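PDB 1CXY: soluble cytochrome b558 from Ectothiorhodospira shaposhnikovii, which binds a b-type heme and probably carries electrons as a soluble prokaryotic relative of cytochrome b5. Local coordinates for residues Met26-Lys31 against Glu59-Lys64. Numbering follows the deposited sequence. Where two conformers were deposited one is given.
Sequences MAIHGK and EAWETK. With HEM (protoporphyrin IX containing Fe), chain B.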
loop_
_atom_site.group_PDB
_atom_site.type_symbol
_atom_site.label_atom_id
_atom_site.label_comp_id
_atom_site.label_asym_id
_atom_site.label_seq_id
_atom_site.Cartn_x
_atom_site.Cartn_y
_atom_site.Cartn_z
ATOM N N MET A 26 2.468 -3.361 0.746
ATOM C CA MET A 26 2.084 -3.226 -0.663
ATOM C C MET A 26 3.259 -2.680 -1.471
ATOM O O MET A 26 4.119 -2.056 -0.876
ATOM C CB MET A 26 0.958 -2.217 -0.908
ATOM C CG MET A 26 -0.337 -2.630 -0.256
ATOM S SD MET A 26 -1.625 -1.428 -0.653
ATOM C CE MET A 26 -2.860 -2.070 0.497
ATOM N N ALA A 27 3.208 -2.886 -2.773
ATOM C CA ALA A 27 4.201 -2.256 -3.653
ATOM C C ALA A 27 3.397 -1.263 -4.511
ATOM O O ALA A 27 2.368 -1.625 -5.107
ATOM C CB ALA A 27 4.945 -3.251 -4.522
ATOM N N ILE A 28 3.807 -0.011 -4.560
ATOM C CA ILE A 28 3.134 1.048 -5.333
ATOM C C ILE A 28 4.235 1.887 -5.992
ATOM O O ILE A 28 5.157 2.318 -5.293
ATOM C CB ILE A 28 2.268 1.967 -4.467
ATOM C CG1 ILE A 28 1.069 1.216 -3.884
ATOM C CG2 ILE A 28 1.751 3.185 -5.243
ATOM C CD1 ILE A 28 0.403 1.924 -2.715
ATOM N N HIS A 29 4.171 2.079 -7.316
ATOM C CA HIS A 29 5.204 2.855 -7.998
ATOM C C HIS A 29 6.628 2.403 -7.718
ATOM O O HIS A 29 7.525 3.244 -7.515
ATOM C CB HIS A 29 5.064 4.343 -7.614
ATOM C CG HIS A 29 3.817 4.967 -8.168
ATOM N ND1 HIS A 29 3.418 4.745 -9.462
ATOM C CD2 HIS A 29 2.928 5.819 -7.612
ATOM C CE1 HIS A 29 2.289 5.415 -9.665
ATOM N NE2 HIS A 29 1.955 6.033 -8.567
ATOM N N GLY A 30 6.868 1.094 -7.680
ATOM C CA GLY A 30 8.202 0.557 -7.448
ATOM C C GLY A 30 8.705 0.717 -6.014
ATOM O O GLY A 30 9.902 0.466 -5.804
ATOM N N LYS A 31 7.891 1.134 -5.068
ATOM C CA LYS A 31 8.311 1.310 -3.678
ATOM C C LYS A 31 7.476 0.339 -2.830
ATOM O O LYS A 31 6.371 -0.041 -3.212
ATOM C CB LYS A 31 8.180 2.745 -3.179
ATOM C CG LYS A 31 9.157 3.695 -3.876
ATOM C CD LYS A 31 8.839 5.162 -3.622
ATOM C CE LYS A 31 7.666 5.652 -4.452
ATOM N NZ LYS A 31 7.964 5.743 -5.904
ATOM N N GLU A 59 -2.351 0.517 -9.726
ATOM C CA GLU A 59 -3.610 0.946 -10.348
ATOM C C GLU A 59 -4.679 1.306 -9.333
ATOM O O GLU A 59 -5.382 2.316 -9.460
ATOM C CB GLU A 59 -4.118 -0.170 -11.261
ATOM C CG GLU A 59 -5.453 0.162 -11.911
ATOM C CD GLU A 59 -5.825 -0.810 -13.011
ATOM O OE1 GLU A 59 -5.674 -0.425 -14.192
ATOM O OE2 GLU A 59 -6.256 -1.940 -12.714
ATOM N N ALA A 60 -4.833 0.460 -8.314
ATOM C CA ALA A 60 -5.791 0.739 -7.241
ATOM C C ALA A 60 -5.423 2.033 -6.528
ATOM O O ALA A 60 -6.317 2.794 -6.174
ATOM C CB ALA A 60 -5.799 -0.429 -6.273
ATOM N N TRP A 61 -4.136 2.275 -6.277
ATOM C CA TRP A 61 -3.715 3.534 -5.665
ATOM C C TRP A 61 -4.083 4.729 -6.521
ATOM O O TRP A 61 -4.468 5.807 -6.052
ATOM C CB TRP A 61 -2.199 3.486 -5.360
ATOM C CG TRP A 61 -1.668 4.845 -4.996
ATOM C CD1 TRP A 61 -0.918 5.638 -5.824
ATOM C CD2 TRP A 61 -1.848 5.571 -3.782
ATOM N NE1 TRP A 61 -0.650 6.838 -5.200
ATOM C CE2 TRP A 61 -1.191 6.814 -3.946
ATOM C CE3 TRP A 61 -2.475 5.309 -2.566
ATOM C CZ2 TRP A 61 -1.161 7.774 -2.940
ATOM C CZ3 TRP A 61 -2.452 6.272 -1.568
ATOM C CH2 TRP A 61 -1.804 7.493 -1.765
ATOM N N GLU A 62 -3.815 4.595 -7.823
ATOM C CA GLU A 62 -4.035 5.723 -8.737
ATOM C C GLU A 62 -5.486 6.077 -9.002
ATOM O O GLU A 62 -5.775 7.218 -9.403
ATOM C CB GLU A 62 -3.359 5.382 -10.071
ATOM C CG GLU A 62 -1.842 5.386 -10.029
ATOM C CD GLU A 62 -1.275 6.787 -9.958
ATOM O OE1 GLU A 62 -1.742 7.658 -10.728
ATOM O OE2 GLU A 62 -0.367 7.026 -9.140
ATOM N N THR A 63 -6.360 5.081 -8.928
ATOM C CA THR A 63 -7.768 5.268 -9.275
ATOM C C THR A 63 -8.754 5.038 -8.157
ATOM O O THR A 63 -9.976 5.255 -8.348
ATOM C CB THR A 63 -8.139 4.223 -10.364
ATOM O OG1 THR A 63 -8.062 2.893 -9.832
ATOM C CG2 THR A 63 -7.212 4.331 -11.559
ATOM N N LYS A 64 -8.368 4.489 -7.014
ATOM C CA LYS A 64 -9.258 4.092 -5.941
ATOM C C LYS A 64 -10.252 3.025 -6.453
ATOM O O LYS A 64 -11.317 2.807 -5.886
ATOM C CB LYS A 64 -10.004 5.265 -5.305
ATOM C CG LYS A 64 -9.072 6.206 -4.518
ATOM C CD LYS A 64 -9.824 7.444 -4.043
ATOM C CE LYS A 64 -8.889 8.280 -3.162
ATOM N NZ LYS A 64 -9.386 9.683 -3.003
HETATM C CHA HEM B . -9.808 7.452 0.440
HETATM C CHB HEM B . -9.358 3.356 -2.091
HETATM C CHC HEM B . -4.862 2.833 -0.391
HETATM C CHD HEM B . -5.259 6.995 2.047
HETATM C C1A HEM B . -10.113 6.336 -0.301
HETATM C C2A HEM B . -11.427 5.978 -0.801
HETATM C C3A HEM B . -11.283 4.859 -1.524
HETATM C C4A HEM B . -9.881 4.469 -1.465
HETATM C CMA HEM B . -12.359 4.049 -2.282
HETATM C CAA HEM B . -12.726 6.792 -0.588
HETATM C CBA HEM B . -13.307 7.471 -1.872
HETATM C CGA HEM B . -12.551 8.705 -2.278
HETATM O O1A HEM B . -11.843 9.274 -1.410
HETATM O O2A HEM B . -12.658 9.151 -3.450
HETATM C C1B HEM B . -8.074 2.877 -1.885
HETATM C C2B HEM B . -7.505 1.707 -2.505
HETATM C C3B HEM B . -6.252 1.579 -2.061
HETATM C C4B HEM B . -6.020 2.643 -1.113
HETATM C CMB HEM B . -8.260 0.847 -3.550
HETATM C CAB HEM B . -5.216 0.501 -2.445
HETATM C CBB HEM B . -3.923 0.770 -2.634
HETATM C C1C HEM B . -4.584 3.905 0.423
HETATM C C2C HEM B . -3.343 4.127 1.131
HETATM C C3C HEM B . -3.440 5.287 1.798
HETATM C C4C HEM B . -4.765 5.832 1.512
HETATM C CMC HEM B . -2.155 3.147 1.048
HETATM C CAC HEM B . -2.422 6.051 2.666
HETATM C CBC HEM B . -1.609 5.488 3.536
HETATM C C1D HEM B . -6.526 7.483 1.795
HETATM C C2D HEM B . -6.995 8.776 2.220
HETATM C C3D HEM B . -8.247 8.903 1.768
HETATM C C4D HEM B . -8.593 7.703 1.049
HETATM C CMD HEM B . -6.162 9.780 3.054
HETATM C CAD HEM B . -9.203 10.121 1.886
HETATM C CBD HEM B . -9.287 10.806 0.491
HETATM C CGD HEM B . -7.969 11.282 -0.060
HETATM O O1D HEM B . -7.624 11.017 -1.230
HETATM O O2D HEM B . -7.239 12.007 0.678
HETATM N NA HEM B . -9.194 5.376 -0.694
HETATM N NB HEM B . -7.139 3.450 -1.032
HETATM N NC HEM B . -5.438 4.953 0.703
HETATM N ND HEM B . -7.512 6.848 1.057
HETATM FE FE HEM B . -7.298 5.174 -0.028
#
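Ile-28 packs against Trp-61 in the tight, buried part of this contact. Its CG2 methyl meets the indole obliquely, 3.7 Å from Trp-61 CD1. The two side chains cross at about a right angle, and Leu-78 of helix 72-80 touches both. With CG anti to the backbone N (chi1 168°), the indole points its CE3-CZ3 edge at the heme, Trp-61 CZ3 3.6 Å from HEM C2C. Trp-61 also stacks on the ring of His-70, an axial ligand of the iron, and its carbonyl accepts a hydrogen bond from His-70 ND1.

The solvent side is looser and polar. His-29, in the type I' turn after strand 23-28, donates from NE2 to Glu-62 OE2 at 2.6 Å. Glu-62 was modelled in two conformers, so this bond may not be permanent. It is bent, 144° at the hydrogen. OE2 lies in the imidazole plane, but NE2 comes from the anti side and well out of the carboxylate plane, the two planes 68° apart.

Lys-64, just past the helix, lies extended over a face of the porphyrin, its CG 3.6 Å from HEM C4A. Its NZ donates to HEM O1D at 2.8 Å and HEM O1A at 3.0 Å, and also bonds Pro-69 O. With an alanine in its place, both propionates would probably lose this shared cationic partner. Apolar packing thus joins sheet to heme pocket, while the His-carboxylate bond links turn to helix 58-63 and would probably favour a protonated imidazole.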